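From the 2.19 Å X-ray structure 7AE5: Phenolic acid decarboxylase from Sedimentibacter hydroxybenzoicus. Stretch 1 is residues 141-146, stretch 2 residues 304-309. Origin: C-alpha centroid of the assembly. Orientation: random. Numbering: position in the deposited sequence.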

# COMPACT_ATOMS: atom_id res chain seq x y z
N PHE C 141 22.04 4.27 43.97
CA PHE C 141 22.69 2.97 43.85
C PHE C 141 21.62 1.88 43.89
O PHE C 141 20.73 1.91 44.76
CB PHE C 141 23.71 2.76 44.97
CG PHE C 141 24.67 3.91 45.14
CD1 PHE C 141 25.09 4.65 44.05
CD2 PHE C 141 25.15 4.25 46.39
CE1 PHE C 141 25.98 5.70 44.20
CE2 PHE C 141 26.03 5.30 46.56
CZ PHE C 141 26.45 6.03 45.46
N TYR C 142 21.69 0.94 42.96
CA TYR C 142 20.61 -0.00 42.73
C TYR C 142 21.05 -1.44 42.99
O TYR C 142 22.16 -1.84 42.62
CB TYR C 142 20.09 0.11 41.30
CG TYR C 142 18.90 1.03 41.14
CD1 TYR C 142 19.07 2.41 41.07
CD2 TYR C 142 17.62 0.52 41.03
CE1 TYR C 142 17.98 3.25 40.91
CE2 TYR C 142 16.53 1.35 40.88
CZ TYR C 142 16.71 2.71 40.82
OH TYR C 142 15.63 3.54 40.67
N ILE C 143 20.16 -2.20 43.62
CA ILE C 143 20.25 -3.66 43.65
C ILE C 143 19.41 -4.17 42.48
O ILE C 143 18.18 -4.08 42.51
CB ILE C 143 19.76 -4.22 44.99
CG1 ILE C 143 20.55 -3.62 46.15
CG2 ILE C 143 19.86 -5.74 45.00
CD1 ILE C 143 19.91 -3.85 47.49
N SER C 144 20.07 -4.69 41.46
CA SER C 144 19.44 -4.94 40.17
C SER C 144 19.20 -6.41 39.85
O SER C 144 18.69 -6.71 38.77
CB SER C 144 20.27 -4.30 39.05
OG SER C 144 21.40 -5.10 38.75
N LYS C 145 19.55 -7.33 40.75
CA LYS C 145 19.41 -8.75 40.45
C LYS C 145 18.84 -9.52 41.63
O LYS C 145 19.17 -10.69 41.83
CB LYS C 145 20.74 -9.35 40.02
CG LYS C 145 20.62 -10.55 39.09
CD LYS C 145 21.96 -11.21 38.89
CE LYS C 145 21.87 -12.36 37.91
NZ LYS C 145 23.22 -12.92 37.62
N ALA C 146 17.98 -8.88 42.42
CA ALA C 146 17.41 -9.54 43.59
C ALA C 146 16.20 -10.39 43.20
O ALA C 146 15.51 -10.11 42.22
CB ALA C 146 16.99 -8.51 44.63
N ILE C 304 28.68 -12.36 48.86
CA ILE C 304 29.07 -11.89 47.54
C ILE C 304 27.88 -11.16 46.93
O ILE C 304 26.81 -11.75 46.74
CB ILE C 304 29.53 -13.04 46.64
CG1 ILE C 304 30.83 -13.64 47.18
CG2 ILE C 304 29.70 -12.56 45.22
CD1 ILE C 304 31.13 -15.03 46.66
N PHE C 305 28.06 -9.88 46.63
CA PHE C 305 27.01 -9.05 46.06
C PHE C 305 26.88 -9.38 44.58
O PHE C 305 27.61 -8.85 43.74
CB PHE C 305 27.31 -7.57 46.27
CG PHE C 305 26.25 -6.64 45.74
CD1 PHE C 305 24.94 -7.05 45.61
CD2 PHE C 305 26.58 -5.34 45.38
CE1 PHE C 305 23.97 -6.19 45.13
CE2 PHE C 305 25.61 -4.47 44.89
CZ PHE C 305 24.30 -4.90 44.77
N GLU C 306 25.94 -10.27 44.25
CA GLU C 306 25.67 -10.63 42.86
C GLU C 306 24.75 -9.58 42.26
O GLU C 306 23.55 -9.56 42.56
CB GLU C 306 25.06 -12.03 42.78
CG GLU C 306 24.85 -12.51 41.34
CD GLU C 306 23.76 -13.56 41.22
OE1 GLU C 306 23.14 -13.90 42.25
OE2 GLU C 306 23.53 -14.04 40.09
N ASN C 307 25.30 -8.71 41.43
CA ASN C 307 24.55 -7.63 40.82
C ASN C 307 24.68 -7.71 39.30
O ASN C 307 25.55 -8.40 38.76
CB ASN C 307 25.03 -6.26 41.32
CG ASN C 307 23.89 -5.28 41.48
OD1 ASN C 307 22.75 -5.66 41.76
ND2 ASN C 307 24.19 -3.99 41.32
N LEU C 308 23.79 -6.99 38.62
CA LEU C 308 23.66 -7.07 37.17
C LEU C 308 23.81 -5.69 36.55
O LEU C 308 23.28 -4.70 37.07
CB LEU C 308 22.29 -7.67 36.79
CG LEU C 308 21.70 -7.54 35.38
CD1 LEU C 308 20.78 -8.71 35.11
CD2 LEU C 308 20.92 -6.23 35.20
N TYR C 309 24.55 -5.63 35.45
CA TYR C 309 24.58 -4.44 34.61
C TYR C 309 23.62 -4.60 33.44
O TYR C 309 23.56 -5.67 32.82
CB TYR C 309 25.98 -4.14 34.07
CG TYR C 309 25.98 -2.99 33.08
CD1 TYR C 309 25.90 -1.68 33.52
CD2 TYR C 309 26.01 -3.23 31.71
CE1 TYR C 309 25.88 -0.63 32.62
CE2 TYR C 309 25.99 -2.19 30.81
CZ TYR C 309 25.92 -0.89 31.27
OH TYR C 309 25.90 0.16 30.38
O HOH W 1 21.49 -7.44 42.81
O HOH W 2 25.28 -10.98 37.40
O HOH W 3 21.52 -11.37 43.00

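Residues that touch across the two stretches are at least 161 apart in sequence, and the stretches cross nearly at right angles, their end-to-end directions 85° apart. No backbone-to-backbone hydrogen bond joins them; side chains and water make the connections, although the CA atoms of Lys-145 and Asn-307 come within 5.3 Å.

Asn-307 is the central link. Its carboxamide carries a donor and an acceptor side by side, and so can serve both polarities of a peptide backbone. ND2 donates to Tyr-142 O (3.2 Å), while OD1 accepts from Ser-144 N (2.9 Å) in an almost straight bond of 171°. Two backbone groups, Tyr-142 O and Ser-144 N, are thereby satisfied by one side chain. OD1 also accepts from water 1, at a short 2.4 Å.

Ser-144 points toward the second stretch, and its short side chain lets OG donate to Leu-308 O at 2.6 Å. Leu-308 N also lies 3.0 Å from this OG, so the hydroxyl sits close to both polar backbone atoms of one residue.

Lys-145 reaches out with all four chi angles t, an extended chain that brings NZ to 2.7 Å from Glu-306 OE2. This is a salt bridge as well as a hydrogen bond, with opposite charges paired between two buried residues. NZ also donates to water 2, 2.8 Å away, and has a further partner elsewhere in the structure.

Water links backbone groups that do not bond to each other directly. Water 1 accepts from Lys-145 N (2.8 Å) and lies 3.0 Å from Glu-306 O, to which it donates, spanning a gap the main chains leave open. Water 3 lies 2.7 Å from Lys-145 O and 2.8 Å from Glu-306 O.

Beside this polar network, Ile-143 CG2 meets Phe-305 CE1 at 4.1 Å, an apolar contact in which the methyl approaches the ring edge.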